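Local coordinates for CBS domain-containing predicted protein TM0935 (Thermotoga maritima, PDB 1O50) that is of unknown function but consists of two tandem CBS domains, a module that in many relatives binds adenosyl-containing ligands such as AMP or ATP and regulates partner domains, at residues N57-M62 / P105-M110; T50-R55 / E128-D133. One frame throughout, in Å; residues are numbered along the deposited sequence.

Contact 1. Residues N57-M62 / P105-M110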
# COMPACT_ATOMS: atom_id res chain seq x y z
N ASN A 57 -13.21 -3.39 -22.52
CA ASN A 57 -11.89 -2.75 -22.58
C ASN A 57 -11.80 -1.29 -22.13
O ASN A 57 -10.76 -0.67 -22.31
CB ASN A 57 -11.27 -2.90 -23.97
CG ASN A 57 -10.73 -4.29 -24.19
OD1 ASN A 57 -9.96 -4.79 -23.34
ND2 ASN A 57 -11.14 -4.93 -25.29
N LYS A 58 -12.86 -0.77 -21.52
CA LYS A 58 -12.89 0.57 -20.97
C LYS A 58 -12.74 0.49 -19.47
O LYS A 58 -13.26 -0.41 -18.85
CB LYS A 58 -14.22 1.25 -21.30
CG LYS A 58 -14.60 1.21 -22.78
CD LYS A 58 -13.60 1.94 -23.63
CE LYS A 58 -14.11 2.19 -25.05
NZ LYS A 58 -13.19 3.12 -25.80
N LEU A 59 -11.99 1.41 -18.88
CA LEU A 59 -11.85 1.51 -17.43
C LEU A 59 -13.15 2.06 -16.77
O LEU A 59 -13.60 3.14 -17.10
CB LEU A 59 -10.67 2.42 -17.12
CG LEU A 59 -10.34 2.62 -15.65
CD1 LEU A 59 -9.81 1.32 -15.04
CD2 LEU A 59 -9.35 3.76 -15.53
N VAL A 60 -13.73 1.29 -15.85
CA VAL A 60 -14.96 1.70 -15.18
C VAL A 60 -14.90 1.75 -13.66
O VAL A 60 -15.76 2.36 -13.06
CB VAL A 60 -16.23 0.86 -15.62
CG1 VAL A 60 -16.46 1.00 -17.11
CG2 VAL A 60 -16.11 -0.59 -15.24
N GLY A 61 -13.91 1.14 -13.02
CA GLY A 61 -13.78 1.34 -11.59
C GLY A 61 -12.42 0.95 -11.08
O GLY A 61 -11.61 0.37 -11.81
N MET A 62 -12.18 1.15 -9.80
CA MET A 62 -10.93 0.70 -9.23
C MET A 62 -11.16 0.21 -7.81
O MET A 62 -12.07 0.60 -7.15
CB MET A 62 -9.89 1.85 -9.27
CG MET A 62 -10.21 2.99 -8.28
SD MET A 62 -8.97 4.36 -8.12
CE MET A 62 -9.58 5.27 -6.63
N PRO A 105 -12.93 5.57 -11.06
CA PRO A 105 -11.49 5.53 -11.35
C PRO A 105 -10.81 6.92 -11.27
O PRO A 105 -11.35 7.94 -11.70
CB PRO A 105 -11.40 4.92 -12.77
CG PRO A 105 -12.74 5.10 -13.35
CD PRO A 105 -13.75 5.28 -12.25
N VAL A 106 -9.63 6.92 -10.68
CA VAL A 106 -8.70 8.04 -10.68
C VAL A 106 -7.52 7.59 -11.56
O VAL A 106 -6.94 6.53 -11.31
CB VAL A 106 -8.17 8.30 -9.26
CG1 VAL A 106 -7.11 9.43 -9.28
CG2 VAL A 106 -9.31 8.63 -8.32
N TYR A 107 -7.20 8.35 -12.60
CA TYR A 107 -6.20 7.90 -13.55
C TYR A 107 -5.28 9.04 -14.01
O TYR A 107 -5.56 10.22 -13.77
CB TYR A 107 -6.91 7.27 -14.74
CG TYR A 107 -7.94 8.16 -15.37
CD1 TYR A 107 -7.57 9.12 -16.29
CD2 TYR A 107 -9.29 8.03 -15.05
CE1 TYR A 107 -8.53 9.94 -16.89
CE2 TYR A 107 -10.25 8.84 -15.62
CZ TYR A 107 -9.86 9.79 -16.54
OH TYR A 107 -10.81 10.59 -17.12
N VAL A 108 -4.19 8.67 -14.69
CA VAL A 108 -3.29 9.64 -15.29
C VAL A 108 -3.13 9.41 -16.81
O VAL A 108 -3.62 8.44 -17.34
CB VAL A 108 -1.93 9.69 -14.55
CG1 VAL A 108 -2.14 10.20 -13.11
CG2 VAL A 108 -1.21 8.36 -14.54
N HIS A 109 -2.47 10.33 -17.49
CA HIS A 109 -2.06 10.15 -18.88
C HIS A 109 -0.54 10.19 -18.96
O HIS A 109 0.11 10.60 -18.03
CB HIS A 109 -2.62 11.24 -19.78
CG HIS A 109 -4.10 11.38 -19.72
ND1 HIS A 109 -4.96 10.45 -20.29
CD2 HIS A 109 -4.89 12.35 -19.21
CE1 HIS A 109 -6.21 10.85 -20.13
NE2 HIS A 109 -6.20 11.99 -19.47
N MET A 110 0.02 9.83 -20.10
CA MET A 110 1.47 9.85 -20.33
C MET A 110 2.10 11.24 -20.13
O MET A 110 3.22 11.37 -19.60
CB MET A 110 1.79 9.31 -21.74
CG MET A 110 1.63 7.80 -21.87
SD MET A 110 2.72 6.93 -20.78
CE MET A 110 2.06 5.21 -20.84
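Leu59 meets Pro105 through CD2, which lies 3.6 Å from Pro105 CB. The leucine CG, anti to the backbone N (chi1 -179°), itself packs against Pro105 CB, and the two side chains slide past each other, pointing opposite ways. The same CD2 also reaches Tyr107, 4.3 Å from CD2 of that ring, at an oblique approach. Through CD, the proline also meets backbone, with Val60 O 3.6 Å from Pro105 CD and Gly61 CA close by.

Met62 supplies the one polar element, a weak hydrogen bond from Val106 N to Met62 SD (3.7 Å, N-H...S angle 159°). Beyond CG its chain is extended, and CE lies 3.8 Å from Val106 CG2.

Further out, backbone bonds and side-chain packing position the partners. Val60 and Gly61 both face Val53 of strand 50-55, a classic beta bulge, which sets the backbone that Pro105 packs against. Met62 pairs through its backbone with Leu103, and Val106 rests on Leu120 and Asn124 of helix 114-124, so the 105-110 loop is backed by its own domain.

Since the one bond across it is weak, the contact between one CBS domain's strand and the other's loop probably rests mainly on van der Waals packing of Leu59, Met62, Pro105 and Val106; the buried Val106 O, with no partner in the model, is probably a cost.

Contact 2. Residues T50-R55 / E128-D133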
# COMPACT_ATOMS: atom_id res chain seq x y z
N THR A 50 -3.60 -1.58 -6.44
CA THR A 50 -4.91 -1.19 -6.92
C THR A 50 -5.34 -2.18 -8.04
O THR A 50 -4.58 -2.43 -9.00
CB THR A 50 -4.94 0.26 -7.46
OG1 THR A 50 -4.44 1.20 -6.47
CG2 THR A 50 -6.40 0.72 -7.69
N VAL A 51 -6.55 -2.75 -7.87
CA VAL A 51 -7.23 -3.50 -8.92
C VAL A 51 -8.14 -2.61 -9.77
O VAL A 51 -8.87 -1.77 -9.25
CB VAL A 51 -8.00 -4.71 -8.31
CG1 VAL A 51 -8.77 -5.43 -9.40
CG2 VAL A 51 -6.99 -5.68 -7.64
N TYR A 52 -8.11 -2.82 -11.07
CA TYR A 52 -8.95 -2.09 -12.00
C TYR A 52 -10.07 -3.00 -12.48
O TYR A 52 -9.91 -4.22 -12.54
CB TYR A 52 -8.15 -1.57 -13.21
CG TYR A 52 -6.84 -0.90 -12.79
CD1 TYR A 52 -6.84 0.10 -11.82
CD2 TYR A 52 -5.61 -1.27 -13.35
CE1 TYR A 52 -5.67 0.70 -11.41
CE2 TYR A 52 -4.42 -0.65 -12.93
CZ TYR A 52 -4.48 0.33 -11.97
OH TYR A 52 -3.33 0.95 -11.55
N VAL A 53 -11.18 -2.37 -12.86
CA VAL A 53 -12.37 -3.03 -13.37
C VAL A 53 -12.69 -2.44 -14.74
O VAL A 53 -12.85 -1.22 -14.89
CB VAL A 53 -13.59 -2.83 -12.39
CG1 VAL A 53 -14.80 -3.67 -12.82
CG2 VAL A 53 -13.19 -3.16 -10.98
N ALA A 54 -12.77 -3.31 -15.73
CA ALA A 54 -13.06 -2.90 -17.09
C ALA A 54 -14.36 -3.53 -17.60
O ALA A 54 -14.86 -4.52 -17.04
CB ALA A 54 -11.91 -3.25 -17.99
N ARG A 55 -14.90 -2.93 -18.66
CA ARG A 55 -16.07 -3.43 -19.32
C ARG A 55 -15.92 -3.04 -20.78
O ARG A 55 -15.86 -1.86 -21.10
CB ARG A 55 -17.31 -2.76 -18.70
CG ARG A 55 -18.62 -3.57 -18.79
CD ARG A 55 -19.85 -2.71 -19.08
NE ARG A 55 -19.79 -1.40 -18.42
N GLU A 128 -1.34 3.19 -6.67
CA GLU A 128 -1.21 2.60 -8.02
C GLU A 128 -2.38 3.10 -8.80
O GLU A 128 -3.52 3.10 -8.32
CB GLU A 128 -1.24 1.08 -8.01
CG GLU A 128 -0.88 0.45 -9.34
CD GLU A 128 -0.95 -1.06 -9.36
OE1 GLU A 128 -1.22 -1.66 -8.34
OE2 GLU A 128 -0.70 -1.68 -10.43
N MET A 129 -2.08 3.56 -10.00
CA MET A 129 -3.05 4.21 -10.85
C MET A 129 -2.77 3.73 -12.22
O MET A 129 -1.62 3.51 -12.57
CB MET A 129 -2.84 5.72 -10.87
CG MET A 129 -3.53 6.44 -9.82
SD MET A 129 -3.41 8.24 -9.91
CE MET A 129 -1.73 8.37 -9.78
N PRO A 130 -3.82 3.64 -13.06
CA PRO A 130 -3.63 3.24 -14.45
C PRO A 130 -3.30 4.47 -15.27
O PRO A 130 -3.68 5.57 -14.90
CB PRO A 130 -5.00 2.69 -14.82
CG PRO A 130 -5.94 3.52 -14.06
CD PRO A 130 -5.24 3.91 -12.78
N VAL A 131 -2.60 4.26 -16.38
CA VAL A 131 -2.35 5.31 -17.35
C VAL A 131 -3.25 5.00 -18.53
O VAL A 131 -3.24 3.89 -19.06
CB VAL A 131 -0.86 5.33 -17.78
CG1 VAL A 131 -0.59 6.47 -18.72
CG2 VAL A 131 0.06 5.38 -16.52
N VAL A 132 -4.06 5.96 -18.93
CA VAL A 132 -5.09 5.72 -19.91
C VAL A 132 -4.86 6.62 -21.12
O VAL A 132 -4.21 7.66 -21.02
CB VAL A 132 -6.53 5.94 -19.35
CG1 VAL A 132 -6.77 5.08 -18.11
CG2 VAL A 132 -6.83 7.42 -19.06
N ASP A 133 -5.39 6.19 -22.26
CA ASP A 133 -5.35 6.99 -23.46
C ASP A 133 -6.61 7.83 -23.46
O ASP A 133 -7.24 7.99 -22.42
CB ASP A 133 -5.17 6.11 -24.71
CG ASP A 133 -6.33 5.14 -24.95
OD1 ASP A 133 -7.41 5.25 -24.32
OD2 ASP A 133 -6.24 4.23 -25.80
O HOH W 1 -2.86 -3.39 -10.75
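Thr50 and Glu128 are joined by two direct hydrogen bonds. Thr50 N donates to Glu128 OE1 (3.0 Å, N-H...O angle 153°), meeting the oxygen from above the carboxylate plane, while Thr50 OG1 donates to the backbone Glu128 O at 2.8 Å. The glutamate has CG anti to its backbone N (chi1 -170°), and the extended chain beyond CG brings OE1 to Thr50 N. Its OE1 also accepts from Arg49 N, giving that oxygen two backbone donors.

A water adds an indirect link, sitting 2.6 Å from Thr50 O and 2.8 Å from Glu128 OE2. OE2 also lies close to Asp141 OD2, and a neighbouring like charge would probably raise the proton affinity of one of the two carboxylates.

The packing centres on Tyr52. Pro130 CB lies over one face of its ring, 3.9 Å from the centroid, in a CH-pi contact; Thr50 O is above the opposite face, toward the rim. The rim atom Tyr52 CE1 is 3.5 Å from Pro130 CD. The hydroxyl lies against the Met129-Pro130 peptide without hydrogen-bonding to it; its bond goes to Asp141 OD1. An alanine at Glu128 would probably leave Thr50 N and Arg49 N without their shared acceptor and open a gap beside the tyrosine hydroxyl, where CG now packs.

Strands 50-55 and 128-132 belong to different sheets: their axes approach to 7.1 Å at 37°, and side-chain contacts, with bonds to backbone Thr50 N and Glu128 O, bridge them. Such facing of sheets from two consecutive CBS domains is the hallmark of the CBS-domain pair, or Bateman module.

How the contacts relate
Contacts 1 and 2 are parts of one interface between the two CBS domains, their centres about 4 Å apart, with contact 1 nested inside the chain loop that contact 2 closes. On the first domain's side they share a sheet, where strand 58-64 pairs antiparallel with strand 50-55: Val60 N is 2.8 Å from Val53 O, and Gly61 O is 3.0 Å from Val53 N. On the second side the 105-110 loop packs on strand 128-132, with Tyr107 CD1 3.3 Å from Val132 CG2 and Val106 O 3.5 Å from Pro130 CD. Leu59 also touches both Tyr52 and Pro130, joining the apolar parts of the two contacts.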